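Local structure of WYL1 (Ruminococcus sp., 6OAW) at residues M213-I224 against F252-S263. The protein is a WYL-domain accessory protein that probably modulates the RNA-targeting activity of a Type VI-D CRISPR-Cas system. Sequence-based numbering, arbitrary orientation.
Sequences MYSREKRRIRLI and FKADSYRISRLS
Tyr257 is the bump that the loop and strand start of 213-224 close round. CB of selenomethionine Met213 presses on its CD2 at 3.4 Å, Ile221 CD1 comes from the opposite direction onto the phenol end, 3.5 Å from CZ, and Leu223 CD2 lies against CE1; the Tyr257 hydroxyl hydrogen-bonds to Glu245. Tyr214 completes this hollow with an offset edge-to-face approach, its edge toward the Tyr257 face, planes 67° apart. With Met213 CG anti to the backbone N (chi1 172°), CG lies over the centre of the Tyr214 ring; the bend at chi2 (68°) then takes SE to Arg258. Farther along, Ile224 CD1 sits over one face of Phe252, whose CZ end meets the face of the Arg222 guanidinium, salt-bridged to Glu275 and Asp244. Tyr214 OH gives a 2.8 Å hydrogen bond to Asp255 OD1 on its syn side, and Ser256 N takes the anti lone pair of the same oxygen. Replacing Asp255 by alanine is likely to leave both donors without that acceptor and the Tyr214 ring freer to shift. In the antiparallel sheet, probably the WYL domain's, strand 237-243 separates 219-230 from 253-258, so side chains make the contact: apolar and aromatic packing probably does most of the holding, while one hydrogen bond orients Tyr214.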
loop_
_atom_site.group_PDB
_atom_site.type_symbol
_atom_site.label_atom_id
_atom_site.label_comp_id
_atom_site.label_asym_id
_atom_site.label_seq_id
_atom_site.Cartn_x
_atom_site.Cartn_y
_atom_site.Cartn_z
HETATM N N MSE B 213 -1.695 -22.236 15.332
HETATM C CA MSE B 213 -2.845 -21.604 14.623
HETATM C C MSE B 213 -4.136 -21.771 15.441
HETATM O O MSE B 213 -4.894 -20.788 15.521
HETATM C CB MSE B 213 -3.005 -22.237 13.246
HETATM C CG MSE B 213 -4.252 -21.823 12.510
HETATM SE SE MSE B 213 -4.088 -19.934 12.028
HETATM C CE MSE B 213 -5.802 -19.463 11.175
ATOM N N TYR B 214 -4.394 -22.976 15.981
ATOM C CA TYR B 214 -5.655 -23.338 16.690
ATOM C C TYR B 214 -5.361 -23.751 18.143
ATOM O O TYR B 214 -6.246 -24.352 18.774
ATOM C CB TYR B 214 -6.407 -24.441 15.915
ATOM C CG TYR B 214 -6.897 -23.999 14.556
ATOM C CD1 TYR B 214 -7.716 -22.882 14.433
ATOM C CD2 TYR B 214 -6.504 -24.649 13.386
ATOM C CE1 TYR B 214 -8.149 -22.428 13.198
ATOM C CE2 TYR B 214 -6.933 -24.210 12.136
ATOM C CZ TYR B 214 -7.771 -23.104 12.051
ATOM O OH TYR B 214 -8.199 -22.611 10.857
ATOM N N SER B 215 -4.165 -23.432 18.656
ATOM C CA SER B 215 -3.710 -23.798 20.024
ATOM C C SER B 215 -2.702 -22.761 20.545
ATOM O O SER B 215 -2.016 -22.139 19.712
ATOM C CB SER B 215 -3.143 -25.196 20.041
ATOM O OG SER B 215 -2.358 -25.450 18.888
ATOM N N ARG B 216 -2.650 -22.563 21.873
ATOM C CA ARG B 216 -1.655 -21.680 22.553
ATOM C C ARG B 216 -0.289 -22.370 22.491
ATOM O O ARG B 216 0.659 -21.678 22.107
ATOM C CB ARG B 216 -2.032 -21.354 24.006
ATOM C CG ARG B 216 -1.181 -20.257 24.641
ATOM N N GLU B 217 -0.202 -23.666 22.838
ATOM C CA GLU B 217 1.040 -24.473 22.667
ATOM C C GLU B 217 1.040 -25.122 21.268
ATOM O O GLU B 217 -0.030 -25.509 20.779
ATOM C CB GLU B 217 1.222 -25.523 23.766
ATOM C CG GLU B 217 1.069 -25.003 25.203
ATOM C CD GLU B 217 2.128 -24.080 25.814
ATOM O OE1 GLU B 217 3.090 -23.674 25.115
ATOM O OE2 GLU B 217 1.979 -23.752 27.012
ATOM N N LYS B 218 2.226 -25.206 20.655
ATOM C CA LYS B 218 2.517 -25.912 19.387
ATOM C C LYS B 218 1.974 -27.344 19.439
ATOM O O LYS B 218 2.305 -28.064 20.386
ATOM C CB LYS B 218 4.029 -25.875 19.131
ATOM C CG LYS B 218 4.592 -24.471 18.957
ATOM C CD LYS B 218 5.979 -24.393 18.385
ATOM C CE LYS B 218 6.188 -23.052 17.712
ATOM N NZ LYS B 218 7.622 -22.753 17.517
ATOM N N ARG B 219 1.178 -27.718 18.425
ATOM C CA ARG B 219 0.700 -29.099 18.117
ATOM C C ARG B 219 1.447 -29.626 16.878
ATOM O O ARG B 219 1.428 -28.925 15.844
ATOM C CB ARG B 219 -0.809 -29.100 17.819
ATOM C CG ARG B 219 -1.733 -29.088 19.031
ATOM C CD ARG B 219 -3.169 -28.780 18.621
ATOM N NE ARG B 219 -4.084 -28.675 19.751
ATOM C CZ ARG B 219 -5.359 -28.280 19.681
ATOM N NH1 ARG B 219 -6.098 -28.231 20.777
ATOM N NH2 ARG B 219 -5.897 -27.942 18.524
ATOM N N ARG B 220 2.050 -30.822 16.950
ATOM C CA ARG B 220 2.553 -31.561 15.765
ATOM C C ARG B 220 1.354 -32.186 15.050
ATOM O O ARG B 220 0.740 -33.108 15.619
ATOM C CB ARG B 220 3.583 -32.624 16.162
ATOM C CG ARG B 220 4.164 -33.409 14.987
ATOM C CD ARG B 220 5.660 -33.708 15.077
ATOM N NE ARG B 220 6.068 -35.077 14.730
ATOM C CZ ARG B 220 6.953 -35.418 13.783
ATOM N NH1 ARG B 220 7.562 -34.500 13.042
ATOM N NH2 ARG B 220 7.252 -36.691 13.608
ATOM N N ILE B 221 1.036 -31.683 13.852
ATOM C CA ILE B 221 -0.116 -32.114 13.007
ATOM C C ILE B 221 0.422 -32.609 11.662
ATOM O O ILE B 221 1.633 -32.441 11.397
ATOM C CB ILE B 221 -1.137 -30.976 12.844
ATOM C CG1 ILE B 221 -0.578 -29.788 12.061
ATOM C CG2 ILE B 221 -1.657 -30.541 14.200
ATOM C CD1 ILE B 221 -1.631 -28.754 11.692
ATOM N N ARG B 222 -0.457 -33.209 10.861
ATOM C CA ARG B 222 -0.161 -33.685 9.488
ATOM C C ARG B 222 -0.915 -32.791 8.506
ATOM O O ARG B 222 -2.124 -32.561 8.715
ATOM C CB ARG B 222 -0.520 -35.163 9.360
ATOM C CG ARG B 222 0.342 -36.064 10.232
ATOM C CD ARG B 222 0.076 -37.534 9.987
ATOM N NE ARG B 222 -1.229 -37.879 10.521
ATOM C CZ ARG B 222 -1.985 -38.888 10.093
ATOM N NH1 ARG B 222 -1.588 -39.659 9.094
ATOM N NH2 ARG B 222 -3.157 -39.112 10.661
ATOM N N LEU B 223 -0.196 -32.254 7.515
ATOM C CA LEU B 223 -0.753 -31.380 6.456
ATOM C C LEU B 223 -0.575 -32.051 5.105
ATOM O O LEU B 223 0.504 -32.590 4.853
ATOM C CB LEU B 223 -0.005 -30.052 6.435
ATOM C CG LEU B 223 -0.042 -29.245 7.726
ATOM C CD1 LEU B 223 0.811 -28.002 7.564
ATOM C CD2 LEU B 223 -1.469 -28.876 8.099
ATOM N N ILE B 224 -1.598 -31.951 4.259
ATOM C CA ILE B 224 -1.518 -32.205 2.794
ATOM C C ILE B 224 -1.706 -30.850 2.125
ATOM O O ILE B 224 -2.836 -30.387 1.996
ATOM C CB ILE B 224 -2.559 -33.244 2.333
ATOM C CG1 ILE B 224 -2.519 -34.522 3.181
ATOM C CG2 ILE B 224 -2.347 -33.543 0.850
ATOM C CD1 ILE B 224 -3.651 -35.485 2.908
ATOM N N PHE B 252 -8.293 -36.518 7.809
ATOM C CA PHE B 252 -7.887 -35.292 7.087
ATOM C C PHE B 252 -9.127 -34.498 6.693
ATOM O O PHE B 252 -10.004 -35.094 6.082
ATOM C CB PHE B 252 -7.003 -35.671 5.897
ATOM C CG PHE B 252 -5.608 -36.047 6.323
ATOM C CD1 PHE B 252 -4.661 -35.065 6.579
ATOM C CD2 PHE B 252 -5.270 -37.374 6.545
ATOM C CE1 PHE B 252 -3.391 -35.416 7.009
ATOM C CE2 PHE B 252 -3.994 -37.721 6.962
ATOM C CZ PHE B 252 -3.061 -36.738 7.199
ATOM N N LYS B 253 -9.160 -33.196 7.027
ATOM C CA LYS B 253 -10.222 -32.232 6.620
ATOM C C LYS B 253 -9.567 -30.950 6.086
ATOM O O LYS B 253 -8.492 -30.543 6.588
ATOM C CB LYS B 253 -11.157 -31.895 7.788
ATOM N N ALA B 254 -10.198 -30.333 5.097
ATOM C CA ALA B 254 -9.786 -29.040 4.520
ATOM C C ALA B 254 -9.637 -28.010 5.646
ATOM O O ALA B 254 -10.470 -27.993 6.570
ATOM C CB ALA B 254 -10.788 -28.572 3.507
ATOM N N ASP B 255 -8.601 -27.182 5.572
ATOM C CA ASP B 255 -8.403 -26.062 6.520
ATOM C C ASP B 255 -7.505 -25.007 5.879
ATOM O O ASP B 255 -6.975 -25.241 4.746
ATOM C CB ASP B 255 -7.855 -26.581 7.848
ATOM C CG ASP B 255 -8.388 -25.845 9.055
ATOM O OD1 ASP B 255 -8.621 -24.616 8.947
ATOM O OD2 ASP B 255 -8.580 -26.505 10.096
ATOM N N SER B 256 -7.383 -23.876 6.583
ATOM C CA SER B 256 -6.528 -22.728 6.214
ATOM C C SER B 256 -5.695 -22.275 7.419
ATOM O O SER B 256 -6.295 -21.720 8.396
ATOM C CB SER B 256 -7.413 -21.632 5.649
ATOM O OG SER B 256 -6.661 -20.480 5.282
ATOM N N TYR B 257 -4.365 -22.445 7.337
ATOM C CA TYR B 257 -3.379 -22.055 8.367
ATOM C C TYR B 257 -2.610 -20.799 7.932
ATOM O O TYR B 257 -2.002 -20.811 6.853
ATOM C CB TYR B 257 -2.379 -23.188 8.618
ATOM C CG TYR B 257 -2.956 -24.384 9.305
ATOM C CD1 TYR B 257 -3.644 -25.352 8.598
ATOM C CD2 TYR B 257 -2.899 -24.501 10.686
ATOM C CE1 TYR B 257 -4.197 -26.455 9.238
ATOM C CE2 TYR B 257 -3.453 -25.586 11.343
ATOM C CZ TYR B 257 -4.101 -26.560 10.615
ATOM O OH TYR B 257 -4.662 -27.601 11.266
ATOM N N ARG B 258 -2.566 -19.773 8.778
ATOM C CA ARG B 258 -1.598 -18.646 8.618
ATOM C C ARG B 258 -0.194 -19.248 8.476
ATOM O O ARG B 258 0.188 -20.065 9.346
ATOM C CB ARG B 258 -1.642 -17.726 9.843
ATOM C CG ARG B 258 -2.910 -16.889 9.956
ATOM C CD ARG B 258 -2.764 -15.546 9.273
ATOM N NE ARG B 258 -1.589 -14.930 9.866
ATOM C CZ ARG B 258 -1.567 -14.086 10.878
ATOM N NH1 ARG B 258 -0.397 -13.661 11.333
ATOM N NH2 ARG B 258 -2.685 -13.611 11.386
ATOM N N ILE B 259 0.564 -18.898 7.441
ATOM C CA ILE B 259 1.930 -19.469 7.306
ATOM C C ILE B 259 2.789 -19.023 8.493
ATOM O O ILE B 259 3.752 -19.759 8.835
ATOM C CB ILE B 259 2.601 -19.162 5.958
ATOM C CG1 ILE B 259 3.039 -17.707 5.842
ATOM C CG2 ILE B 259 1.724 -19.611 4.795
ATOM C CD1 ILE B 259 3.791 -17.428 4.562
ATOM N N SER B 260 2.451 -17.906 9.133
ATOM C CA SER B 260 3.204 -17.382 10.297
ATOM C C SER B 260 2.978 -18.245 11.551
ATOM O O SER B 260 3.745 -18.065 12.493
ATOM C CB SER B 260 2.891 -15.925 10.549
ATOM O OG SER B 260 1.513 -15.725 10.844
ATOM N N ARG B 261 2.003 -19.163 11.566
ATOM C CA ARG B 261 1.715 -20.021 12.747
ATOM C C ARG B 261 2.117 -21.479 12.477
ATOM O O ARG B 261 1.777 -22.335 13.309
ATOM C CB ARG B 261 0.242 -19.896 13.151
ATOM C CG ARG B 261 -0.260 -18.476 13.349
ATOM C CD ARG B 261 0.020 -17.913 14.722
ATOM N NE ARG B 261 -1.027 -18.335 15.642
ATOM C CZ ARG B 261 -2.205 -17.720 15.857
ATOM N NH1 ARG B 261 -2.522 -16.595 15.230
ATOM N NH2 ARG B 261 -3.067 -18.243 16.718
ATOM N N LEU B 262 2.840 -21.767 11.391
ATOM C CA LEU B 262 3.475 -23.090 11.144
ATOM C C LEU B 262 4.988 -22.967 11.365
ATOM O O LEU B 262 5.542 -21.905 11.089
ATOM C CB LEU B 262 3.153 -23.571 9.725
ATOM C CG LEU B 262 1.667 -23.719 9.410
ATOM C CD1 LEU B 262 1.461 -23.964 7.937
ATOM C CD2 LEU B 262 1.048 -24.817 10.257
ATOM N N SER B 263 5.623 -24.052 11.790
ATOM C CA SER B 263 7.084 -24.184 11.940
ATOM C C SER B 263 7.455 -25.672 11.900
ATOM O O SER B 263 6.517 -26.537 11.925
ATOM C CB SER B 263 7.546 -23.528 13.230
ATOM O OG SER B 263 6.951 -24.147 14.375
#